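Local coordinates for protein alpha-14 giardin (Giardia lamblia, PDB 3CHJ) that binds calcium and, as an annexin, probably phospholipids in a calcium-dependent way, and may link the phospholipid bilayer to the underlying axoneme as a structural element, at residues A[157-162]-A[195-200]; A[199-204]-A[238-243]; A[69-74]-A[300-305]; A[30-35]-A[73-78]. All blocks are in the same frame, centred on the assembly; numbering follows the deposited sequence.

Interaction 1. Residues A[157-162]-A[195-200]; sequences RIPRDT and TYTRAD
Arg160 reaches across to Thr195 and Tyr196 with an extended chain, CG to NE, that crosses both side chains at about a right angle. Its NH2 donates to Thr195 OG1 over 2.8 Å, the oxygen lying 28° out of the guanidinium plane, while NH1 adds weak bonds to the same hydroxyl and to Thr195 O. Thr195 OG1 is in turn hydrogen-bonded to Arg191 O, one turn back in helix 186-195. Tyr196 CE1 lies over one face of the guanidinium, 3.4 Å from Arg160 NE, with the two planes 26° apart. The phenol hydroxyl ends on Asp168 of helix 162-177. At the other end of the loop, Arg157 NH1 donates to Tyr196 O in the carbonyl plane, on a lone pair, at 2.8 Å and a nearly straight 166°; its NH2 binds Phe193 O.

The contact joins the non-helical connection from helix 144-154 to helix 162-177 to the turn between helices 186-195 and 198-211, within the all-helical annexin fold. Thr197 N-caps helix 198-211, its OG1 accepting from Asp200 N, and turns CG2 onto the Ile158-Pro159 peptide at 3.6 Å from Pro159 N. Asp200, in the first turn, offers the syn lone pair of OD2 to Arg160 N at 2.8 Å. A bridging water donates to this carboxylate oxygen and to Ile158 O and accepts from Thr197 N, so OD2 of the buried Asp200 accepts from both the loop backbone and the water.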
loop_
_atom_site.group_PDB
_atom_site.type_symbol
_atom_site.label_atom_id
_atom_site.label_comp_id
_atom_site.label_asym_id
_atom_site.label_seq_id
_atom_site.Cartn_x
_atom_site.Cartn_y
_atom_site.Cartn_z
ATOM N N ARG A 157 -3.421 -14.299 -10.721
ATOM C CA ARG A 157 -4.836 -14.288 -10.401
ATOM C C ARG A 157 -5.604 -14.553 -11.687
ATOM O O ARG A 157 -5.551 -13.761 -12.627
ATOM C CB ARG A 157 -5.226 -12.947 -9.791
ATOM C CG ARG A 157 -4.662 -12.750 -8.390
ATOM C CD ARG A 157 -5.074 -11.411 -7.822
ATOM N NE ARG A 157 -4.399 -11.191 -6.539
ATOM C CZ ARG A 157 -4.811 -11.670 -5.367
ATOM N NH1 ARG A 157 -5.945 -12.354 -5.255
ATOM N NH2 ARG A 157 -4.094 -11.419 -4.261
ATOM N N ILE A 158 -6.302 -15.680 -11.724
ATOM C CA ILE A 158 -6.949 -16.135 -12.956
ATOM C C ILE A 158 -8.465 -16.314 -12.770
ATOM O O ILE A 158 -8.898 -16.757 -11.704
ATOM C CB ILE A 158 -6.285 -17.439 -13.519
ATOM C CG1 ILE A 158 -6.611 -18.694 -12.676
ATOM C CG2 ILE A 158 -4.767 -17.242 -13.752
ATOM C CD1 ILE A 158 -6.265 -18.671 -11.183
ATOM N N PRO A 159 -9.266 -15.949 -13.796
ATOM C CA PRO A 159 -10.722 -16.087 -13.698
ATOM C C PRO A 159 -11.215 -17.507 -13.461
ATOM O O PRO A 159 -10.576 -18.480 -13.872
ATOM C CB PRO A 159 -11.224 -15.554 -15.049
ATOM C CG PRO A 159 -10.123 -14.658 -15.529
ATOM C CD PRO A 159 -8.873 -15.362 -15.091
ATOM N N ARG A 160 -12.351 -17.598 -12.774
ATOM C CA ARG A 160 -12.978 -18.863 -12.396
ATOM C C ARG A 160 -14.445 -18.775 -12.747
ATOM O O ARG A 160 -14.987 -17.676 -12.878
ATOM C CB ARG A 160 -12.889 -19.075 -10.890
ATOM C CG ARG A 160 -11.561 -19.517 -10.424
ATOM C CD ARG A 160 -11.510 -19.346 -8.927
ATOM N NE ARG A 160 -10.393 -20.099 -8.365
ATOM C CZ ARG A 160 -9.148 -19.661 -8.297
ATOM N NH1 ARG A 160 -8.821 -18.452 -8.754
ATOM N NH2 ARG A 160 -8.220 -20.447 -7.774
ATOM N N ASP A 161 -15.098 -19.922 -12.871
ATOM C CA ASP A 161 -16.547 -19.923 -13.087
ATOM C C ASP A 161 -17.326 -19.981 -11.774
ATOM O O ASP A 161 -16.758 -20.255 -10.705
ATOM C CB ASP A 161 -16.972 -21.035 -14.059
ATOM C CG ASP A 161 -16.534 -22.416 -13.614
ATOM O OD1 ASP A 161 -16.654 -22.751 -12.411
ATOM O OD2 ASP A 161 -16.072 -23.188 -14.488
ATOM N N THR A 162 -18.631 -19.701 -11.857
ATOM C CA THR A 162 -19.483 -19.666 -10.679
ATOM C C THR A 162 -19.470 -20.984 -9.896
ATOM O O THR A 162 -19.518 -20.976 -8.669
ATOM C CB THR A 162 -20.909 -19.219 -11.045
ATOM O OG1 THR A 162 -20.833 -17.937 -11.677
ATOM C CG2 THR A 162 -21.803 -19.121 -9.822
ATOM N N THR A 195 -5.216 -16.117 -5.189
ATOM C CA THR A 195 -5.403 -16.418 -6.623
ATOM C C THR A 195 -6.725 -15.952 -7.247
ATOM O O THR A 195 -6.879 -16.006 -8.475
ATOM C CB THR A 195 -5.151 -17.924 -6.978
ATOM O OG1 THR A 195 -6.313 -18.710 -6.678
ATOM C CG2 THR A 195 -3.944 -18.482 -6.232
ATOM N N TYR A 196 -7.674 -15.490 -6.430
ATOM C CA TYR A 196 -8.912 -14.951 -7.035
ATOM C C TYR A 196 -8.660 -13.610 -7.715
ATOM O O TYR A 196 -7.865 -12.783 -7.249
ATOM C CB TYR A 196 -10.013 -14.764 -5.989
ATOM C CG TYR A 196 -10.933 -15.950 -5.808
ATOM C CD1 TYR A 196 -10.441 -17.250 -5.758
ATOM C CD2 TYR A 196 -12.321 -15.754 -5.642
ATOM C CE1 TYR A 196 -11.309 -18.341 -5.565
ATOM C CE2 TYR A 196 -13.163 -16.822 -5.465
ATOM C CZ TYR A 196 -12.652 -18.110 -5.432
ATOM O OH TYR A 196 -13.530 -19.157 -5.238
ATOM N N THR A 197 -9.336 -13.392 -8.837
ATOM C CA THR A 197 -9.443 -12.061 -9.397
ATOM C C THR A 197 -10.322 -11.150 -8.539
ATOM O O THR A 197 -11.135 -11.628 -7.715
ATOM C CB THR A 197 -10.052 -12.093 -10.825
ATOM O OG1 THR A 197 -11.377 -12.628 -10.754
ATOM C CG2 THR A 197 -9.212 -12.974 -11.750
ATOM N N ARG A 198 -10.196 -9.842 -8.755
ATOM C CA ARG A 198 -11.057 -8.871 -8.077
ATOM C C ARG A 198 -12.538 -9.172 -8.341
ATOM O O ARG A 198 -13.335 -9.185 -7.411
ATOM C CB ARG A 198 -10.717 -7.445 -8.495
ATOM C CG ARG A 198 -11.769 -6.411 -8.079
ATOM C CD ARG A 198 -11.246 -4.978 -8.052
ATOM N NE ARG A 198 -10.132 -4.805 -7.117
ATOM C CZ ARG A 198 -8.872 -4.635 -7.501
ATOM N NH1 ARG A 198 -8.565 -4.587 -8.797
ATOM N NH2 ARG A 198 -7.911 -4.477 -6.596
ATOM N N ALA A 199 -12.884 -9.445 -9.601
ATOM C CA ALA A 199 -14.293 -9.692 -9.944
ATOM C C ALA A 199 -14.826 -10.926 -9.237
ATOM O O ALA A 199 -15.929 -10.904 -8.655
ATOM C CB ALA A 199 -14.451 -9.833 -11.458
ATOM N N ASP A 200 -14.046 -12.007 -9.259
ATOM C CA ASP A 200 -14.446 -13.239 -8.564
ATOM C C ASP A 200 -14.490 -13.087 -7.044
ATOM O O ASP A 200 -15.353 -13.667 -6.389
ATOM C CB ASP A 200 -13.569 -14.419 -8.959
ATOM C CG ASP A 200 -13.810 -14.867 -10.391
ATOM O OD1 ASP A 200 -14.874 -14.487 -10.940
ATOM O OD2 ASP A 200 -12.952 -15.596 -10.941
HETATM O O HOH W 1 -10.669 -15.891 -9.802
#

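Interaction 2. Residues A[199-204]-A[238-243]; sequences ADFRQL and DFLYDP
Helix 198-211 meets the C-terminal end of helix 227-241 closely, the CA atoms of Arg202 and Tyr241 lying 5.4 Å apart and those of Phe201 and Leu240 6.4 Å apart. Arg202 bends at chi3 (53°), which swings NE out of line with the rest of the chain, and its guanidinium comes to rest over the Tyr241 ring. NH1 stands 3.6 Å above the ring plane, over its centre, and CZ lies 4.5 Å from the centroid in a cation-pi contact, the two planes 37° apart. The same NH1 donates to Tyr241 O at 2.8 Å, so backbone and ring of one residue hold it together. Arg202 CG packs on the ring at CD1.

In this all-helical annexin fold, the bond uses a carbonyl in the last turn of helix 227-241, just before Asp242 N-caps helix 243-254. The guanidinium may therefore offset the partial negative charge of that helix end. Deeper in, Leu240 crosses Phe201 at about a right angle: Leu240 CD1 sits over the ring face, 4.0 Å from the centroid in a CH-pi contact, and Leu240 CB touches Phe201 CD2 at 3.5 Å. Phe193 meets the Phe201 ring edge-to-face, and Ile192 of helix 186-195 packs against it as well.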
loop_
_atom_site.group_PDB
_atom_site.type_symbol
_atom_site.label_atom_id
_atom_site.label_comp_id
_atom_site.label_asym_id
_atom_site.label_seq_id
_atom_site.Cartn_x
_atom_site.Cartn_y
_atom_site.Cartn_z
ATOM N N ALA A 199 -12.884 -9.445 -9.601
ATOM C CA ALA A 199 -14.293 -9.692 -9.944
ATOM C C ALA A 199 -14.826 -10.926 -9.237
ATOM O O ALA A 199 -15.929 -10.904 -8.655
ATOM C CB ALA A 199 -14.451 -9.833 -11.458
ATOM N N ASP A 200 -14.046 -12.007 -9.259
ATOM C CA ASP A 200 -14.446 -13.239 -8.564
ATOM C C ASP A 200 -14.490 -13.087 -7.044
ATOM O O ASP A 200 -15.353 -13.667 -6.389
ATOM C CB ASP A 200 -13.569 -14.419 -8.959
ATOM C CG ASP A 200 -13.810 -14.867 -10.391
ATOM O OD1 ASP A 200 -14.874 -14.487 -10.940
ATOM O OD2 ASP A 200 -12.952 -15.596 -10.941
ATOM N N PHE A 201 -13.543 -12.329 -6.488
ATOM C CA PHE A 201 -13.534 -12.123 -5.043
ATOM C C PHE A 201 -14.756 -11.298 -4.602
ATOM O O PHE A 201 -15.397 -11.607 -3.568
ATOM C CB PHE A 201 -12.226 -11.470 -4.569
ATOM C CG PHE A 201 -12.084 -11.486 -3.087
ATOM C CD1 PHE A 201 -11.587 -12.608 -2.440
ATOM C CD2 PHE A 201 -12.539 -10.400 -2.330
ATOM C CE1 PHE A 201 -11.470 -12.635 -1.041
ATOM C CE2 PHE A 201 -12.452 -10.421 -0.936
ATOM C CZ PHE A 201 -11.914 -11.544 -0.292
ATOM N N ARG A 202 -15.080 -10.268 -5.388
ATOM C CA ARG A 202 -16.265 -9.463 -5.105
ATOM C C ARG A 202 -17.516 -10.339 -5.168
ATOM O O ARG A 202 -18.361 -10.274 -4.272
ATOM C CB ARG A 202 -16.357 -8.260 -6.034
ATOM C CG ARG A 202 -15.337 -7.166 -5.687
ATOM C CD ARG A 202 -15.352 -6.007 -6.661
ATOM N NE ARG A 202 -16.702 -5.449 -6.836
ATOM C CZ ARG A 202 -17.298 -4.621 -5.977
ATOM N NH1 ARG A 202 -16.692 -4.247 -4.852
ATOM N NH2 ARG A 202 -18.523 -4.173 -6.230
ATOM N N GLN A 203 -17.579 -11.209 -6.170
ATOM C CA GLN A 203 -18.714 -12.122 -6.307
ATOM C C GLN A 203 -18.801 -13.031 -5.086
ATOM O O GLN A 203 -19.867 -13.169 -4.479
ATOM C CB GLN A 203 -18.613 -12.919 -7.613
ATOM C CG GLN A 203 -19.819 -13.772 -7.944
ATOM C CD GLN A 203 -19.668 -14.516 -9.256
ATOM O OE1 GLN A 203 -18.929 -14.098 -10.151
ATOM N NE2 GLN A 203 -20.361 -15.655 -9.365
ATOM N N LEU A 204 -17.673 -13.648 -4.708
ATOM C CA LEU A 204 -17.633 -14.531 -3.542
ATOM C C LEU A 204 -18.089 -13.817 -2.249
ATOM O O LEU A 204 -18.820 -14.377 -1.439
ATOM C CB LEU A 204 -16.221 -15.116 -3.356
ATOM C CG LEU A 204 -16.137 -16.219 -2.293
ATOM C CD1 LEU A 204 -16.726 -17.557 -2.811
ATOM C CD2 LEU A 204 -14.685 -16.382 -1.823
ATOM N N ASP A 238 -9.853 -6.358 1.594
ATOM C CA ASP A 238 -10.220 -5.001 1.258
ATOM C C ASP A 238 -9.642 -4.581 -0.095
ATOM O O ASP A 238 -10.317 -3.901 -0.878
ATOM C CB ASP A 238 -9.742 -4.077 2.369
ATOM C CG ASP A 238 -10.555 -4.232 3.647
ATOM O OD1 ASP A 238 -11.539 -5.019 3.682
ATOM O OD2 ASP A 238 -10.226 -3.549 4.636
ATOM N N PHE A 239 -8.399 -4.974 -0.373
ATOM C CA PHE A 239 -7.801 -4.615 -1.654
ATOM C C PHE A 239 -8.572 -5.208 -2.824
ATOM O O PHE A 239 -8.852 -4.530 -3.809
ATOM C CB PHE A 239 -6.325 -5.024 -1.738
ATOM C CG PHE A 239 -5.745 -4.854 -3.118
ATOM C CD1 PHE A 239 -5.508 -3.577 -3.619
ATOM C CD2 PHE A 239 -5.463 -5.964 -3.910
ATOM C CE1 PHE A 239 -4.973 -3.403 -4.927
ATOM C CE2 PHE A 239 -4.925 -5.804 -5.211
ATOM C CZ PHE A 239 -4.686 -4.517 -5.697
ATOM N N LEU A 240 -8.934 -6.464 -2.700
ATOM C CA LEU A 240 -9.673 -7.134 -3.780
ATOM C C LEU A 240 -11.061 -6.515 -3.890
ATOM O O LEU A 240 -11.534 -6.236 -4.990
ATOM C CB LEU A 240 -9.718 -8.631 -3.530
ATOM C CG LEU A 240 -8.347 -9.316 -3.649
ATOM C CD1 LEU A 240 -8.385 -10.743 -3.082
ATOM C CD2 LEU A 240 -7.853 -9.292 -5.105
ATOM N N TYR A 241 -11.680 -6.222 -2.757
ATOM C CA TYR A 241 -13.063 -5.763 -2.765
ATOM C C TYR A 241 -13.183 -4.317 -3.188
ATOM O O TYR A 241 -14.007 -3.997 -4.045
ATOM C CB TYR A 241 -13.730 -5.979 -1.413
ATOM C CG TYR A 241 -15.228 -5.912 -1.529
ATOM C CD1 TYR A 241 -15.931 -6.969 -2.099
ATOM C CD2 TYR A 241 -15.924 -4.806 -1.086
ATOM C CE1 TYR A 241 -17.304 -6.931 -2.239
ATOM C CE2 TYR A 241 -17.325 -4.748 -1.228
ATOM C CZ TYR A 241 -17.992 -5.839 -1.789
ATOM O OH TYR A 241 -19.371 -5.815 -1.935
ATOM N N ASP A 242 -12.380 -3.443 -2.578
ATOM C CA ASP A 242 -12.370 -2.011 -2.928
ATOM C C ASP A 242 -11.075 -1.373 -2.401
ATOM O O ASP A 242 -10.980 -1.125 -1.193
ATOM C CB ASP A 242 -13.547 -1.288 -2.310
ATOM C CG ASP A 242 -13.668 0.164 -2.784
ATOM O OD1 ASP A 242 -12.664 0.753 -3.256
ATOM O OD2 ASP A 242 -14.775 0.723 -2.656
ATOM N N PRO A 243 -10.083 -1.154 -3.286
ATOM C CA PRO A 243 -8.814 -0.537 -2.874
ATOM C C PRO A 243 -8.926 0.684 -1.964
ATOM O O PRO A 243 -8.053 0.863 -1.107
ATOM C CB PRO A 243 -8.153 -0.169 -4.202
ATOM C CG PRO A 243 -8.586 -1.317 -5.108
ATOM C CD PRO A 243 -10.047 -1.518 -4.730
#

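Interaction 3. Residues A[69-74]-A[300-305]; sequences KDFESL and KGVYGD
Asp70 lays its carboxylate over one face of the Tyr303 ring, the two planes only 13° apart. OD2 stands 3.4 Å above the ring plane, displaced toward the rim at CG, while CB makes a CH-pi contact 4.0 Å from the centroid. CG of Asp70 lies between its backbone N and carbonyl carbon (chi1 57°), which sets it 3.7 Å from Tyr303 CD1. Asp70 OD1 accepts a weak bond from Phe71 N. Leu74 CD2 reaches Tyr303 CE1 at 4.1 Å, and Phe71 CD2 meets Val302 CG1, also at 4.1 Å.

Behind this first shell run helices 69-78 and 301-310, whose segments have axes 9.6 Å apart at an angle of 35°. Helix 262-272 completes the site: Asn266 OD1 accepts from Tyr303 OH and ND2 donates to Asp70 O, so one side chain holds the tyrosine's hydroxyl and the backbone that carries the aspartate. The pairing brings an early helix of the chain against one belonging to the fourth annexin repeat, 226 residues later. Its chemistry is mixed, since a carboxylate oxygen facing an electron-rich ring would be expected to gain little electrostatically, and the contact probably rests on CB, Leu74 and Phe71 packing and on the Asn266 bonds.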
loop_
_atom_site.group_PDB
_atom_site.type_symbol
_atom_site.label_atom_id
_atom_site.label_comp_id
_atom_site.label_asym_id
_atom_site.label_seq_id
_atom_site.Cartn_x
_atom_site.Cartn_y
_atom_site.Cartn_z
ATOM N N LYS A 69 13.101 13.899 9.006
ATOM C CA LYS A 69 13.246 12.599 8.356
ATOM C C LYS A 69 11.936 12.085 7.789
ATOM O O LYS A 69 11.904 11.586 6.642
ATOM C CB LYS A 69 13.839 11.562 9.319
ATOM C CG LYS A 69 14.404 10.345 8.593
ATOM C CD LYS A 69 15.214 9.442 9.528
ATOM C CE LYS A 69 15.887 8.317 8.728
ATOM N NZ LYS A 69 14.883 7.470 8.007
ATOM N N ASP A 70 10.860 12.201 8.569
ATOM C CA ASP A 70 9.542 11.717 8.102
ATOM C C ASP A 70 9.101 12.355 6.774
ATOM O O ASP A 70 8.713 11.664 5.812
ATOM C CB ASP A 70 8.434 11.795 9.194
ATOM C CG ASP A 70 8.196 13.210 9.786
ATOM O OD1 ASP A 70 8.801 14.228 9.382
ATOM O OD2 ASP A 70 7.338 13.270 10.710
ATOM N N PHE A 71 9.177 13.675 6.724
ATOM C CA PHE A 71 8.762 14.453 5.559
ATOM C C PHE A 71 9.719 14.269 4.362
ATOM O O PHE A 71 9.263 14.146 3.205
ATOM C CB PHE A 71 8.610 15.924 6.000
ATOM C CG PHE A 71 7.980 16.840 4.978
ATOM C CD1 PHE A 71 6.937 16.412 4.158
ATOM C CD2 PHE A 71 8.412 18.150 4.869
ATOM C CE1 PHE A 71 6.363 17.273 3.224
ATOM C CE2 PHE A 71 7.852 19.015 3.937
ATOM C CZ PHE A 71 6.814 18.570 3.112
ATOM N N GLU A 72 11.035 14.241 4.610
ATOM C CA GLU A 72 12.010 14.005 3.531
ATOM C C GLU A 72 11.757 12.644 2.864
ATOM O O GLU A 72 11.751 12.529 1.633
ATOM C CB GLU A 72 13.463 14.041 4.039
ATOM C CG GLU A 72 14.415 13.733 2.914
ATOM C CD GLU A 72 15.850 13.492 3.304
ATOM O OE1 GLU A 72 16.202 13.599 4.499
ATOM O OE2 GLU A 72 16.637 13.173 2.380
ATOM N N SER A 73 11.546 11.640 3.702
ATOM C CA SER A 73 11.313 10.276 3.223
ATOM C C SER A 73 10.054 10.228 2.371
ATOM O O SER A 73 10.039 9.632 1.283
ATOM C CB SER A 73 11.204 9.339 4.399
ATOM O OG SER A 73 12.492 9.239 5.008
ATOM N N LEU A 74 9.016 10.895 2.846
ATOM C CA LEU A 74 7.769 10.970 2.104
ATOM C C LEU A 74 7.960 11.604 0.735
ATOM O O LEU A 74 7.571 11.014 -0.281
ATOM C CB LEU A 74 6.727 11.762 2.918
ATOM C CG LEU A 74 5.388 12.043 2.229
ATOM C CD1 LEU A 74 4.647 10.694 1.972
ATOM C CD2 LEU A 74 4.581 12.955 3.119
ATOM N N LYS A 300 1.366 16.457 14.104
ATOM C CA LYS A 300 1.510 17.901 14.227
ATOM C C LYS A 300 2.375 18.442 13.103
ATOM O O LYS A 300 3.157 17.703 12.488
ATOM C CB LYS A 300 2.126 18.276 15.581
ATOM C CG LYS A 300 1.315 17.846 16.799
ATOM C CD LYS A 300 -0.014 18.569 16.893
ATOM C CE LYS A 300 -0.815 18.106 18.093
ATOM N NZ LYS A 300 -1.264 16.689 17.965
ATOM N N GLY A 301 2.219 19.731 12.817
ATOM C CA GLY A 301 3.084 20.413 11.873
ATOM C C GLY A 301 2.890 20.035 10.422
ATOM O O GLY A 301 1.846 19.478 10.038
ATOM N N VAL A 302 3.887 20.382 9.628
ATOM C CA VAL A 302 3.836 20.285 8.184
ATOM C C VAL A 302 3.620 18.843 7.717
ATOM O O VAL A 302 2.959 18.620 6.695
ATOM C CB VAL A 302 5.085 20.935 7.509
ATOM C CG1 VAL A 302 6.353 20.141 7.758
ATOM C CG2 VAL A 302 4.831 21.195 6.024
ATOM N N TYR A 303 4.160 17.885 8.452
ATOM C CA TYR A 303 4.019 16.481 8.050
ATOM C C TYR A 303 2.556 16.077 8.037
ATOM O O TYR A 303 2.088 15.420 7.098
ATOM C CB TYR A 303 4.853 15.553 8.953
ATOM C CG TYR A 303 4.729 14.077 8.620
ATOM C CD1 TYR A 303 5.289 13.561 7.459
ATOM C CD2 TYR A 303 4.036 13.208 9.461
ATOM C CE1 TYR A 303 5.182 12.203 7.153
ATOM C CE2 TYR A 303 3.918 11.849 9.175
ATOM C CZ TYR A 303 4.491 11.359 8.008
ATOM O OH TYR A 303 4.352 10.019 7.727
ATOM N N GLY A 304 1.826 16.444 9.080
ATOM C CA GLY A 304 0.395 16.177 9.135
ATOM C C GLY A 304 -0.334 16.860 8.000
ATOM O O GLY A 304 -1.218 16.266 7.378
ATOM N N ASP A 305 0.039 18.104 7.709
ATOM C CA ASP A 305 -0.589 18.845 6.616
ATOM C C ASP A 305 -0.328 18.163 5.281
ATOM O O ASP A 305 -1.208 18.113 4.427
ATOM C CB ASP A 305 -0.102 20.301 6.616
ATOM C CG ASP A 305 -0.622 21.091 7.831
ATOM O OD1 ASP A 305 -1.631 20.691 8.454
ATOM O OD2 ASP A 305 0.004 22.124 8.155
#

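Interaction 4. Residues A[30-35]-A[73-78]; sequences LDLIEI and SLVLML
Ile33 points its CD1 methyl at Leu78 CD1, the closest approach of the two segments at 3.7 Å, with the side chains crossing obliquely. CG1 of Ile33 is anti to the carbonyl carbon (chi1 -59°), and the chain turns again at chi2 (-57°), carrying CD1 across to the facing helix although the CB bond itself does not aim there. The same methyl also touches Leu74 CD2 and Val75 CG2, both at 4.4 Å, so one carbon meets three residues of helix 69-78. Leu32 and Val75 cross at about a right angle: Val75 CG2 rests against both CB and CD1 of Leu32, at 4.2 Å each.

The segments run nearly parallel, at 21°, with axes 10.4 Å apart, and the contact is made largely by methyl groups. Around the pair, Ile33 also packs on Ala306, Leu309 and Leu310 of helix 301-310, and Leu32 on Val19 of helix 12-24, placing the contact inside the helical bundle of the annexin fold. Leu32 O is bonded to the hydroxyl of Tyr79, just past helix 69-78. Between the segments themselves the interaction is wholly aliphatic, so its contribution should come from dispersion and burial of methyl groups, with little directional constraint.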
loop_
_atom_site.group_PDB
_atom_site.type_symbol
_atom_site.label_atom_id
_atom_site.label_comp_id
_atom_site.label_asym_id
_atom_site.label_seq_id
_atom_site.Cartn_x
_atom_site.Cartn_y
_atom_site.Cartn_z
ATOM N N LEU A 30 4.734 23.084 1.614
ATOM C CA LEU A 30 3.732 22.222 0.969
ATOM C C LEU A 30 3.748 22.299 -0.557
ATOM O O LEU A 30 3.094 21.494 -1.239
ATOM C CB LEU A 30 2.329 22.451 1.537
ATOM C CG LEU A 30 2.134 22.004 2.985
ATOM C CD1 LEU A 30 0.782 22.504 3.497
ATOM C CD2 LEU A 30 2.269 20.467 3.198
ATOM N N ASP A 31 4.514 23.238 -1.119
ATOM C CA ASP A 31 4.717 23.229 -2.553
ATOM C C ASP A 31 5.312 21.902 -3.021
ATOM O O ASP A 31 5.070 21.474 -4.144
ATOM C CB ASP A 31 5.602 24.393 -3.010
ATOM C CG ASP A 31 4.887 25.742 -2.935
ATOM O OD1 ASP A 31 3.650 25.783 -2.762
ATOM O OD2 ASP A 31 5.583 26.773 -3.054
ATOM N N LEU A 32 6.115 21.273 -2.167
ATOM C CA LEU A 32 6.671 19.968 -2.510
ATOM C C LEU A 32 5.568 18.950 -2.742
ATOM O O LEU A 32 5.723 18.068 -3.587
ATOM C CB LEU A 32 7.616 19.451 -1.416
ATOM C CG LEU A 32 8.827 20.354 -1.113
ATOM C CD1 LEU A 32 9.585 19.817 0.079
ATOM C CD2 LEU A 32 9.729 20.465 -2.338
ATOM N N ILE A 33 4.491 19.073 -1.966
ATOM C CA ILE A 33 3.347 18.163 -2.050
ATOM C C ILE A 33 2.431 18.538 -3.210
ATOM O O ILE A 33 1.956 17.661 -3.944
ATOM C CB ILE A 33 2.566 18.137 -0.723
ATOM C CG1 ILE A 33 3.462 17.690 0.441
ATOM C CG2 ILE A 33 1.336 17.257 -0.844
ATOM C CD1 ILE A 33 4.135 16.301 0.280
ATOM N N GLU A 34 2.210 19.844 -3.404
ATOM C CA GLU A 34 1.480 20.311 -4.585
ATOM C C GLU A 34 2.122 19.825 -5.884
ATOM O O GLU A 34 1.434 19.346 -6.802
ATOM C CB GLU A 34 1.295 21.836 -4.551
ATOM C CG GLU A 34 0.418 22.314 -3.379
ATOM C CD GLU A 34 -1.079 21.950 -3.508
ATOM O OE1 GLU A 34 -1.897 22.596 -2.808
ATOM O OE2 GLU A 34 -1.452 21.024 -4.267
ATOM N N ILE A 35 3.450 19.890 -5.951
ATOM C CA ILE A 35 4.167 19.410 -7.116
ATOM C C ILE A 35 3.886 17.895 -7.317
ATOM O O ILE A 35 3.592 17.440 -8.417
ATOM C CB ILE A 35 5.676 19.733 -6.989
ATOM C CG1 ILE A 35 5.911 21.244 -7.161
ATOM C CG2 ILE A 35 6.488 19.005 -8.015
ATOM C CD1 ILE A 35 7.310 21.717 -6.689
ATOM N N SER A 73 11.546 11.640 3.702
ATOM C CA SER A 73 11.313 10.276 3.223
ATOM C C SER A 73 10.054 10.228 2.371
ATOM O O SER A 73 10.039 9.632 1.283
ATOM C CB SER A 73 11.204 9.339 4.399
ATOM O OG SER A 73 12.492 9.239 5.008
ATOM N N LEU A 74 9.016 10.895 2.846
ATOM C CA LEU A 74 7.769 10.970 2.104
ATOM C C LEU A 74 7.960 11.604 0.735
ATOM O O LEU A 74 7.571 11.014 -0.281
ATOM C CB LEU A 74 6.727 11.762 2.918
ATOM C CG LEU A 74 5.388 12.043 2.229
ATOM C CD1 LEU A 74 4.647 10.694 1.972
ATOM C CD2 LEU A 74 4.581 12.955 3.119
ATOM N N VAL A 75 8.570 12.794 0.700
ATOM C CA VAL A 75 8.783 13.495 -0.575
ATOM C C VAL A 75 9.577 12.636 -1.563
ATOM O O VAL A 75 9.229 12.543 -2.742
ATOM C CB VAL A 75 9.468 14.876 -0.340
ATOM C CG1 VAL A 75 9.920 15.506 -1.641
ATOM C CG2 VAL A 75 8.503 15.806 0.390
ATOM N N LEU A 76 10.651 12.000 -1.097
ATOM C CA LEU A 76 11.453 11.150 -2.002
ATOM C C LEU A 76 10.626 10.006 -2.582
ATOM O O LEU A 76 10.793 9.664 -3.759
ATOM C CB LEU A 76 12.702 10.630 -1.299
ATOM C CG LEU A 76 13.706 11.745 -0.985
ATOM C CD1 LEU A 76 14.837 11.214 -0.104
ATOM C CD2 LEU A 76 14.262 12.414 -2.236
ATOM N N MET A 77 9.709 9.459 -1.786
ATOM C CA MET A 77 8.849 8.364 -2.263
ATOM C C MET A 77 7.908 8.867 -3.349
ATOM O O MET A 77 7.520 8.109 -4.256
ATOM C CB MET A 77 8.023 7.781 -1.123
ATOM C CG MET A 77 8.789 6.956 -0.097
ATOM S SD MET A 77 7.559 6.117 0.957
ATOM C CE MET A 77 8.591 5.544 2.330
ATOM N N LEU A 78 7.528 10.134 -3.252
ATOM C CA LEU A 78 6.522 10.685 -4.165
ATOM C C LEU A 78 7.089 10.955 -5.532
ATOM O O LEU A 78 6.331 10.965 -6.516
ATOM C CB LEU A 78 5.925 11.978 -3.602
ATOM C CG LEU A 78 5.157 11.856 -2.288
ATOM C CD1 LEU A 78 4.824 13.254 -1.773
ATOM C CD2 LEU A 78 3.884 11.001 -2.465
#

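In the fold
The four contacts form two pairs on opposite sides of the chain's centre. Interactions 1 and 2 lie 9 Å apart between centres and share helix 198-211, with Arg198 reaching Phe239 O from one to the other. Interactions 3 and 4, also 9 Å apart, share helix 69-78 and touch where Phe71 meets Ile33. The pairs stand well apart, interactions 1 and 3 being about 39 Å centre to centre. Along the chain, interaction 4 closes before 1 and 2 open in succession, whereas interaction 3 spans from helix 69-78 to helix 301-310 and encloses both. It thereby joins early and late parts of the sequence, bringing the fourth repeat back to the N-terminal helices.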